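AT-rich interactive domain-containing protein 4 (Arabidopsis thaliana, PDB 6LQF) probably regulates transcription by binding DNA through its ARID domain and a methylated histone H3 tail through its PHD finger. Local coordinates at residues D32-F36 with E121-H126; C24-L30 with D65-Y70; S139-W145 with A155-C159. All coordinates share one frame. Residues are numbered along the deposited sequence.

Contact 1 of 3, residues D32-F36 with E121-H126; sequences DVMQF and EYEYAH. With ZN (zinc ion), chain E.
A zinc site ties the first ARID helix to the end of the last. D32, on helix 26-39, binds the ion through OD2 at 2.1 Å, and H126, in the turn past helix 120-124, through NE2 at 2.0 Å; H14 and C16 complete the site. Within the helices, F36 N bonds to D32 O and A125 N to E121 O (both 3.0 Å). D32, F36 and Y122, all t at chi1, point their CA-to-CB bonds toward the other segment. D32 OD2 accepts from Y122 OH (2.7 Å), while H126 ND1 donates to Y122 O (2.8 Å), so one tyrosine orients both ligands. V33-Y122 is the nearest CA pair (7.0 Å), and V33 CG2 lies over the Y122 ring face, 3.9 Å from its centroid. The edge of Y122 points at the face of F36 (centroids 5.5 Å apart, planes at 87°). F36 CE1 packs on A125 CB (3.5 Å). R18 hydrogen-bonds to Y122 OH, E121 OE1 hydrogen-bonds to H42, and H126 rests against Y70 of helix 66-74.

Contact 2 of 3, residues C24-L30 with D65-Y70; sequences CSEEEFL and DLFNLY
Two helix starts cross almost at right angles: the axes of 26-30 and 66-70 are 86° apart in direction and approach to 10.3 Å, with E26 and F67 the nearest CA pair at 6.1 Å. Each helix is N-capped by a side chain. S25 OG accepts from E28 N (3.2 Å), and D65 OD1 from N68 N (3.2 Å), while N68 ND2 donates to D65 OD2 (2.7 Å). F67, t at chi1, fills the gap between the backbones. E26 CA sits over its ring face, 3.8 Å from the centroid and 5° off the normal, in a CH-pi contact, and C24 O meets the ring edge at F67 CZ (3.3 Å). F29, also t, forms an aromatic cluster with F67 and Y70: its centroid lies 5.4 Å from that of F67 and 5.0 Å from that of Y70, with planes inclined at 47° and 34°. L30 CD2 reaches L66 CB at 4.1 Å. At the polar margin one water donates to E26 OE1 and D65 OD1, both 2.7 Å away, and accepts from F67 N at 3.0 Å, thus bridging two carboxylates whose OE1 and OD1 are 4.4 Å apart; R96 forms a salt bridge with E26. The crossing is part of the helical core of the ARID domain, where Y122 of helix 120-124 meets F29 and Y70, and helix 107-118 packs on L66, L69 and Y70.

Contact 3 of 3, residues S139-W145 with A155-C159; sequences SSTAGDW and AHFGC. With ZN (zinc ion), chain G.
H156 is held at both nitrogens of its ring: ND1 binds zinc at 2.1 Å, and NE2 donates to T141 O at 2.8 Å, fixing the 139-145 loop to the metal site. C159 SG is a second zinc ligand at 2.3 Å, and C134 and C137 complete the site of three cysteines and one histidine. F157 N donates to D144 O (2.9 Å), and a water that donates to D144 O (2.7 Å) accepts from G158 N (3.0 Å). S139 OG and T141 OG1, 2.6 Å apart, share a hydrogen bond within the loop. The chain runs extended through D144 into W145, which pairs with H156 as an antiparallel non-hydrogen-bonded bridge, CA atoms 4.2 Å apart; close CA-H...O contacts join W145 CA to A155 O (3.2 Å) and H156 CA to D144 O (3.4 Å). A short 3-10 turn, 157-159, then brings C159 to the ion. With chi1 m in both residues, the W145 six-membered ring and the H156 ring lie obliquely, centroids 4.2 Å apart, and H156 NE2 is 3.4 Å from W145 CZ2. G143, at phi 157° and psi -168°, adopts a conformation strained for other residues. The bound histone peptide hydrogen-bonds to G143, D144 and W145, and W145 packs on its modified side chain, as an aromatic wall does in PHD readers of H3K4me3. The zinc-bound histidine therefore directly braces the loop and tryptophan that receive the histone tail.

Contacts 1 and 2 are buried and touch, Y122 CE1 of contact 1 lying 3.7 Å from F29 CE1 of contact 2 in one aromatic core of the ARID domain. Their segments alternate along the chain, with helix 26-39 serving both. Contact 2 relies on aromatic packing with a water at its polar margin. Contact 3, in the PHD finger, is only partly buried, faces the histone peptide, and is built on a zinc-bound histidine that hydrogen-bonds to the loop, one backbone hydrogen bond and a single beta bridge. In contact 1 the ion is bound by a residue from each segment, whereas in contact 3 both ligands come from 155-159 and 139-145 is reached through H156.

Contact 1 of 3, residues D32-F36 with E121-H126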
loop_
_atom_site.group_PDB
_atom_site.type_symbol
_atom_site.label_atom_id
_atom_site.label_comp_id
_atom_site.label_asym_id
_atom_site.label_seq_id
_atom_site.Cartn_x
_atom_site.Cartn_y
_atom_site.Cartn_z
ATOM N N ASP A 32 -5.829 16.090 4.609
ATOM C CA ASP A 32 -5.378 16.468 3.265
ATOM C C ASP A 32 -6.194 15.732 2.185
ATOM O O ASP A 32 -6.510 16.326 1.125
ATOM C CB ASP A 32 -3.869 16.185 3.087
ATOM C CG ASP A 32 -3.303 16.904 1.942
ATOM O OD1 ASP A 32 -3.392 18.137 1.835
ATOM O OD2 ASP A 32 -2.739 16.198 1.091
ATOM N N VAL A 33 -6.560 14.481 2.432
ATOM C CA VAL A 33 -7.421 13.763 1.467
ATOM C C VAL A 33 -8.782 14.444 1.338
ATOM O O VAL A 33 -9.275 14.625 0.199
ATOM C CB VAL A 33 -7.623 12.267 1.833
ATOM C CG1 VAL A 33 -8.606 11.611 0.906
ATOM C CG2 VAL A 33 -6.287 11.517 1.719
ATOM N N MET A 34 -9.374 14.858 2.489
ATOM C CA MET A 34 -10.679 15.519 2.433
ATOM C C MET A 34 -10.570 16.813 1.626
ATOM O O MET A 34 -11.428 17.077 0.770
ATOM C CB MET A 34 -11.187 15.771 3.843
ATOM C CG MET A 34 -11.457 14.518 4.597
ATOM S SD MET A 34 -11.785 14.956 6.350
ATOM C CE MET A 34 -13.266 15.868 6.197
ATOM N N GLN A 35 -9.511 17.590 1.865
ATOM C CA GLN A 35 -9.386 18.879 1.170
ATOM C C GLN A 35 -9.223 18.657 -0.336
ATOM O O GLN A 35 -9.812 19.358 -1.172
ATOM C CB GLN A 35 -8.215 19.673 1.722
ATOM C CG GLN A 35 -8.093 21.063 1.101
ATOM C CD GLN A 35 -6.694 21.628 1.218
ATOM O OE1 GLN A 35 -6.113 21.669 2.303
ATOM N NE2 GLN A 35 -6.139 22.055 0.095
ATOM N N PHE A 36 -8.464 17.628 -0.685
ATOM C CA PHE A 36 -8.213 17.295 -2.093
ATOM C C PHE A 36 -9.499 16.868 -2.764
ATOM O O PHE A 36 -9.784 17.280 -3.879
ATOM C CB PHE A 36 -7.169 16.153 -2.191
ATOM C CG PHE A 36 -6.916 15.701 -3.585
ATOM C CD1 PHE A 36 -6.065 16.416 -4.390
ATOM C CD2 PHE A 36 -7.550 14.552 -4.102
ATOM C CE1 PHE A 36 -5.852 16.032 -5.718
ATOM C CE2 PHE A 36 -7.321 14.167 -5.407
ATOM C CZ PHE A 36 -6.465 14.897 -6.195
ATOM N N GLU A 121 -6.860 9.463 -7.632
ATOM C CA GLU A 121 -6.499 10.814 -8.040
ATOM C C GLU A 121 -5.541 11.460 -7.055
ATOM O O GLU A 121 -4.602 12.143 -7.429
ATOM C CB GLU A 121 -7.764 11.675 -8.178
ATOM C CG GLU A 121 -8.636 11.141 -9.302
ATOM C CD GLU A 121 -9.924 11.927 -9.505
ATOM O OE1 GLU A 121 -10.283 12.784 -8.648
ATOM O OE2 GLU A 121 -10.551 11.683 -10.561
ATOM N N TYR A 122 -5.802 11.204 -5.777
ATOM C CA TYR A 122 -4.874 11.704 -4.737
ATOM C C TYR A 122 -3.465 11.188 -4.939
ATOM O O TYR A 122 -2.499 11.947 -4.853
ATOM C CB TYR A 122 -5.397 11.331 -3.354
ATOM C CG TYR A 122 -4.587 11.918 -2.199
ATOM C CD1 TYR A 122 -3.444 11.245 -1.698
ATOM C CD2 TYR A 122 -4.986 13.110 -1.598
ATOM C CE1 TYR A 122 -2.708 11.770 -0.692
ATOM C CE2 TYR A 122 -4.264 13.657 -0.543
ATOM C CZ TYR A 122 -3.135 12.988 -0.115
ATOM O OH TYR A 122 -2.394 13.520 0.910
ATOM N N GLU A 123 -3.353 9.893 -5.227
ATOM C CA GLU A 123 -2.012 9.300 -5.461
ATOM C C GLU A 123 -1.292 10.033 -6.603
ATOM O O GLU A 123 -0.119 10.395 -6.463
ATOM C CB GLU A 123 -2.135 7.818 -5.807
ATOM C CG GLU A 123 -0.756 7.161 -6.097
ATOM C CD GLU A 123 -0.906 5.813 -6.866
ATOM O OE1 GLU A 123 -1.623 4.898 -6.395
ATOM O OE2 GLU A 123 -0.310 5.667 -7.947
ATOM N N TYR A 124 -2.010 10.249 -7.713
ATOM C CA TYR A 124 -1.380 10.924 -8.853
ATOM C C TYR A 124 -0.941 12.369 -8.497
ATOM O O TYR A 124 0.038 12.894 -9.032
ATOM C CB TYR A 124 -2.331 10.975 -10.040
ATOM C CG TYR A 124 -2.771 9.636 -10.642
ATOM C CD1 TYR A 124 -2.048 8.467 -10.450
ATOM C CD2 TYR A 124 -3.971 9.555 -11.353
ATOM C CE1 TYR A 124 -2.480 7.249 -11.034
ATOM C CE2 TYR A 124 -4.406 8.369 -11.913
ATOM C CZ TYR A 124 -3.674 7.220 -11.751
ATOM O OH TYR A 124 -4.187 6.069 -12.339
ATOM N N ALA A 125 -1.694 13.020 -7.609
ATOM C CA ALA A 125 -1.356 14.411 -7.255
ATOM C C ALA A 125 -0.337 14.559 -6.126
ATOM O O ALA A 125 -0.058 15.681 -5.687
ATOM C CB ALA A 125 -2.615 15.173 -6.871
ATOM N N HIS A 126 0.215 13.450 -5.640
ATOM C CA HIS A 126 1.225 13.522 -4.578
ATOM C C HIS A 126 2.472 12.753 -4.986
ATOM O O HIS A 126 2.518 12.224 -6.104
ATOM C CB HIS A 126 0.643 13.030 -3.255
ATOM C CG HIS A 126 -0.374 13.965 -2.708
ATOM N ND1 HIS A 126 -1.674 13.997 -3.180
ATOM C CD2 HIS A 126 -0.270 14.971 -1.803
ATOM C CE1 HIS A 126 -2.332 14.972 -2.568
ATOM N NE2 HIS A 126 -1.501 15.583 -1.743
HETATM ZN ZN ZN E . -1.951 17.181 -0.559
#

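Contact 2 of 3, residues C24-L30 with D65-Y70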
loop_
_atom_site.group_PDB
_atom_site.type_symbol
_atom_site.label_atom_id
_atom_site.label_comp_id
_atom_site.label_asym_id
_atom_site.label_seq_id
_atom_site.Cartn_x
_atom_site.Cartn_y
_atom_site.Cartn_z
ATOM N N CYS A 24 4.147 11.162 8.138
ATOM C CA CYS A 24 2.865 11.862 8.197
ATOM C C CYS A 24 1.896 11.143 9.131
ATOM O O CYS A 24 1.767 9.907 9.037
ATOM C CB CYS A 24 2.298 11.936 6.789
ATOM S SG CYS A 24 0.779 12.925 6.631
ATOM N N SER A 25 1.193 11.900 9.995
ATOM C CA SER A 25 0.223 11.284 10.882
ATOM C C SER A 25 -1.054 11.000 10.116
ATOM O O SER A 25 -1.302 11.574 9.052
ATOM C CB SER A 25 -0.090 12.177 12.078
ATOM O OG SER A 25 -0.844 13.319 11.670
ATOM N N GLU A 26 -1.820 10.071 10.674
ATOM C CA GLU A 26 -3.089 9.728 10.103
ATOM C C GLU A 26 -4.009 10.929 10.013
ATOM O O GLU A 26 -4.668 11.114 8.990
ATOM C CB GLU A 26 -3.760 8.594 10.890
ATOM C CG GLU A 26 -5.126 8.286 10.304
ATOM C CD GLU A 26 -5.781 7.054 10.880
ATOM O OE1 GLU A 26 -6.971 6.783 10.566
ATOM O OE2 GLU A 26 -5.114 6.349 11.651
ATOM N N GLU A 27 -4.046 11.767 11.035
ATOM C CA GLU A 27 -4.986 12.891 10.982
ATOM C C GLU A 27 -4.574 13.903 9.904
ATOM O O GLU A 27 -5.429 14.388 9.123
ATOM C CB GLU A 27 -5.100 13.541 12.346
ATOM C CG GLU A 27 -5.813 14.868 12.286
ATOM C CD GLU A 27 -6.666 15.091 13.507
ATOM O OE1 GLU A 27 -7.219 16.212 13.591
ATOM O OE2 GLU A 27 -6.772 14.156 14.359
ATOM N N GLU A 28 -3.292 14.240 9.829
ATOM C CA GLU A 28 -2.825 15.139 8.792
ATOM C C GLU A 28 -3.098 14.574 7.395
ATOM O O GLU A 28 -3.539 15.300 6.507
ATOM C CB GLU A 28 -1.331 15.401 8.943
ATOM C CG GLU A 28 -0.839 16.390 7.910
ATOM C CD GLU A 28 0.619 16.806 8.089
ATOM O OE1 GLU A 28 1.210 16.554 9.167
ATOM O OE2 GLU A 28 1.154 17.413 7.140
ATOM N N PHE A 29 -2.859 13.271 7.202
ATOM C CA PHE A 29 -3.171 12.646 5.923
ATOM C C PHE A 29 -4.659 12.755 5.577
ATOM O O PHE A 29 -4.998 13.193 4.468
ATOM C CB PHE A 29 -2.728 11.171 5.953
ATOM C CG PHE A 29 -3.157 10.421 4.766
ATOM C CD1 PHE A 29 -2.421 10.516 3.580
ATOM C CD2 PHE A 29 -4.277 9.606 4.803
ATOM C CE1 PHE A 29 -2.854 9.827 2.406
ATOM C CE2 PHE A 29 -4.676 8.893 3.617
ATOM C CZ PHE A 29 -3.956 9.019 2.457
ATOM N N LEU A 30 -5.524 12.330 6.498
ATOM C CA LEU A 30 -6.943 12.286 6.182
ATOM C C LEU A 30 -7.502 13.684 5.920
ATOM O O LEU A 30 -8.336 13.862 5.023
ATOM C CB LEU A 30 -7.724 11.614 7.310
ATOM C CG LEU A 30 -7.472 10.098 7.419
ATOM C CD1 LEU A 30 -8.146 9.548 8.691
ATOM C CD2 LEU A 30 -7.966 9.322 6.156
ATOM N N ASP A 65 -10.322 2.082 6.626
ATOM C CA ASP A 65 -9.024 2.652 7.046
ATOM C C ASP A 65 -8.195 3.109 5.840
ATOM O O ASP A 65 -7.331 2.357 5.304
ATOM C CB ASP A 65 -8.259 1.588 7.861
ATOM C CG ASP A 65 -6.862 2.020 8.289
ATOM O OD1 ASP A 65 -6.444 3.178 8.062
ATOM O OD2 ASP A 65 -6.185 1.151 8.903
ATOM N N LEU A 66 -8.456 4.314 5.386
ATOM C CA LEU A 66 -7.824 4.821 4.152
ATOM C C LEU A 66 -6.344 5.065 4.309
ATOM O O LEU A 66 -5.577 4.943 3.333
ATOM C CB LEU A 66 -8.486 6.139 3.703
ATOM C CG LEU A 66 -9.884 6.037 3.204
ATOM C CD1 LEU A 66 -10.446 7.451 3.105
ATOM C CD2 LEU A 66 -9.843 5.432 1.808
ATOM N N PHE A 67 -5.902 5.420 5.532
ATOM C CA PHE A 67 -4.476 5.689 5.735
ATOM C C PHE A 67 -3.605 4.469 5.496
ATOM O O PHE A 67 -2.589 4.534 4.758
ATOM C CB PHE A 67 -4.307 6.189 7.170
ATOM C CG PHE A 67 -2.918 6.624 7.522
ATOM C CD1 PHE A 67 -2.209 7.527 6.738
ATOM C CD2 PHE A 67 -2.335 6.146 8.676
ATOM C CE1 PHE A 67 -0.927 7.957 7.129
ATOM C CE2 PHE A 67 -1.048 6.585 9.043
ATOM C CZ PHE A 67 -0.396 7.506 8.284
ATOM N N ASN A 68 -4.003 3.336 6.076
ATOM C CA ASN A 68 -3.159 2.156 5.883
ATOM C C ASN A 68 -3.361 1.577 4.499
ATOM O O ASN A 68 -2.396 1.055 3.931
ATOM C CB ASN A 68 -3.421 1.132 6.964
ATOM C CG ASN A 68 -2.773 1.565 8.277
ATOM O OD1 ASN A 68 -1.538 1.773 8.293
ATOM N ND2 ASN A 68 -3.554 1.780 9.319
ATOM N N LEU A 69 -4.571 1.711 3.906
ATOM C CA LEU A 69 -4.779 1.251 2.532
ATOM C C LEU A 69 -3.807 2.017 1.614
ATOM O O LEU A 69 -3.098 1.420 0.749
ATOM C CB LEU A 69 -6.258 1.517 2.127
ATOM C CG LEU A 69 -6.596 1.370 0.632
ATOM C CD1 LEU A 69 -6.244 -0.053 0.219
ATOM C CD2 LEU A 69 -8.115 1.622 0.393
ATOM N N TYR A 70 -3.749 3.334 1.784
ATOM C CA TYR A 70 -2.876 4.177 0.954
ATOM C C TYR A 70 -1.414 3.823 1.153
ATOM O O TYR A 70 -0.712 3.606 0.175
ATOM C CB TYR A 70 -3.092 5.643 1.291
ATOM C CG TYR A 70 -2.307 6.573 0.385
ATOM C CD1 TYR A 70 -2.720 6.791 -0.945
ATOM C CD2 TYR A 70 -1.213 7.292 0.879
ATOM C CE1 TYR A 70 -2.042 7.671 -1.744
ATOM C CE2 TYR A 70 -0.508 8.194 0.061
ATOM C CZ TYR A 70 -0.967 8.399 -1.230
ATOM O OH TYR A 70 -0.286 9.299 -2.044
HETATM O O HOH W 1 -7.408 5.734 8.086
#

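Contact 3 of 3, residues S139-W145 with A155-C159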
loop_
_atom_site.group_PDB
_atom_site.type_symbol
_atom_site.label_atom_id
_atom_site.label_comp_id
_atom_site.label_asym_id
_atom_site.label_seq_id
_atom_site.Cartn_x
_atom_site.Cartn_y
_atom_site.Cartn_z
ATOM N N SER A 139 18.765 -1.642 -10.713
ATOM C CA SER A 139 17.821 -1.224 -11.750
ATOM C C SER A 139 16.379 -1.391 -11.271
ATOM O O SER A 139 16.138 -1.998 -10.212
ATOM C CB SER A 139 18.035 -2.045 -13.018
ATOM O OG SER A 139 17.198 -3.196 -13.017
ATOM N N SER A 140 15.432 -0.881 -12.065
ATOM C CA SER A 140 14.009 -0.963 -11.719
ATOM C C SER A 140 13.215 -1.905 -12.611
ATOM O O SER A 140 11.981 -1.757 -12.726
ATOM C CB SER A 140 13.375 0.415 -11.786
ATOM O OG SER A 140 13.810 1.209 -10.702
ATOM N N THR A 141 13.912 -2.844 -13.240
ATOM C CA THR A 141 13.326 -3.792 -14.189
ATOM C C THR A 141 12.053 -4.451 -13.679
ATOM O O THR A 141 11.930 -4.752 -12.485
ATOM C CB THR A 141 14.352 -4.913 -14.544
ATOM O OG1 THR A 141 15.637 -4.321 -14.764
ATOM C CG2 THR A 141 13.935 -5.681 -15.793
ATOM N N ALA A 142 11.108 -4.702 -14.578
ATOM C CA ALA A 142 9.844 -5.316 -14.201
ATOM C C ALA A 142 10.060 -6.751 -13.739
ATOM O O ALA A 142 10.966 -7.443 -14.240
ATOM C CB ALA A 142 8.884 -5.280 -15.383
ATOM N N GLY A 143 9.286 -7.206 -12.756
ATOM C CA GLY A 143 9.468 -8.556 -12.285
ATOM C C GLY A 143 8.952 -8.706 -10.865
ATOM O O GLY A 143 8.235 -7.859 -10.356
ATOM N N ASP A 144 9.303 -9.840 -10.249
ATOM C CA ASP A 144 8.925 -10.116 -8.874
ATOM C C ASP A 144 9.925 -9.530 -7.909
ATOM O O ASP A 144 11.112 -9.763 -8.072
ATOM C CB ASP A 144 8.816 -11.613 -8.631
ATOM C CG ASP A 144 7.723 -12.275 -9.471
ATOM O OD1 ASP A 144 6.764 -11.598 -9.923
ATOM O OD2 ASP A 144 7.818 -13.512 -9.639
ATOM N N TRP A 145 9.449 -8.851 -6.862
ATOM C CA TRP A 145 10.315 -8.261 -5.851
ATOM C C TRP A 145 9.954 -8.717 -4.458
ATOM O O TRP A 145 8.764 -8.913 -4.138
ATOM C CB TRP A 145 10.171 -6.742 -5.834
ATOM C CG TRP A 145 10.363 -5.962 -7.110
ATOM C CD1 TRP A 145 9.553 -5.942 -8.231
ATOM C CD2 TRP A 145 11.401 -4.991 -7.347
ATOM N NE1 TRP A 145 10.041 -5.023 -9.128
ATOM C CE2 TRP A 145 11.162 -4.419 -8.608
ATOM C CE3 TRP A 145 12.463 -4.510 -6.560
ATOM C CZ2 TRP A 145 11.985 -3.412 -9.138
ATOM C CZ3 TRP A 145 13.287 -3.523 -7.077
ATOM C CH2 TRP A 145 13.034 -2.972 -8.358
ATOM N N ALA A 155 14.512 -5.957 -3.372
ATOM C CA ALA A 155 15.323 -6.760 -4.287
ATOM C C ALA A 155 14.457 -7.506 -5.285
ATOM O O ALA A 155 13.385 -8.020 -4.945
ATOM C CB ALA A 155 16.172 -7.757 -3.499
ATOM N N HIS A 156 14.888 -7.607 -6.536
ATOM C CA HIS A 156 14.265 -8.607 -7.375
ATOM C C HIS A 156 14.498 -9.993 -6.826
ATOM O O HIS A 156 15.655 -10.372 -6.548
ATOM C CB HIS A 156 14.892 -8.649 -8.782
ATOM C CG HIS A 156 14.667 -7.421 -9.589
ATOM N ND1 HIS A 156 15.684 -6.555 -9.926
ATOM C CD2 HIS A 156 13.520 -6.854 -10.077
ATOM C CE1 HIS A 156 15.208 -5.582 -10.692
ATOM N NE2 HIS A 156 13.889 -5.716 -10.754
ATOM N N PHE A 157 13.473 -10.814 -6.795
ATOM C CA PHE A 157 13.628 -12.188 -6.348
ATOM C C PHE A 157 14.663 -12.909 -7.197
ATOM O O PHE A 157 15.494 -13.674 -6.663
ATOM C CB PHE A 157 12.271 -12.887 -6.421
ATOM C CG PHE A 157 12.243 -14.213 -5.745
ATOM C CD1 PHE A 157 12.346 -14.287 -4.369
ATOM C CD2 PHE A 157 12.056 -15.378 -6.476
ATOM C CE1 PHE A 157 12.317 -15.528 -3.720
ATOM C CE2 PHE A 157 12.028 -16.626 -5.838
ATOM C CZ PHE A 157 12.155 -16.688 -4.458
ATOM N N GLY A 158 14.622 -12.607 -8.500
ATOM C CA GLY A 158 15.526 -13.209 -9.498
ATOM C C GLY A 158 16.963 -12.807 -9.339
ATOM O O GLY A 158 17.863 -13.485 -9.887
ATOM N N CYS A 159 17.240 -11.737 -8.614
ATOM C CA CYS A 159 18.644 -11.306 -8.446
ATOM C C CYS A 159 19.298 -11.968 -7.226
ATOM O O CYS A 159 20.482 -11.771 -6.960
ATOM C CB CYS A 159 18.760 -9.775 -8.334
ATOM S SG CYS A 159 18.567 -8.862 -9.915
HETATM ZN ZN ZN G . 17.707 -6.802 -9.456
HETATM O O HOH W 2 12.565 -11.018 -10.013
#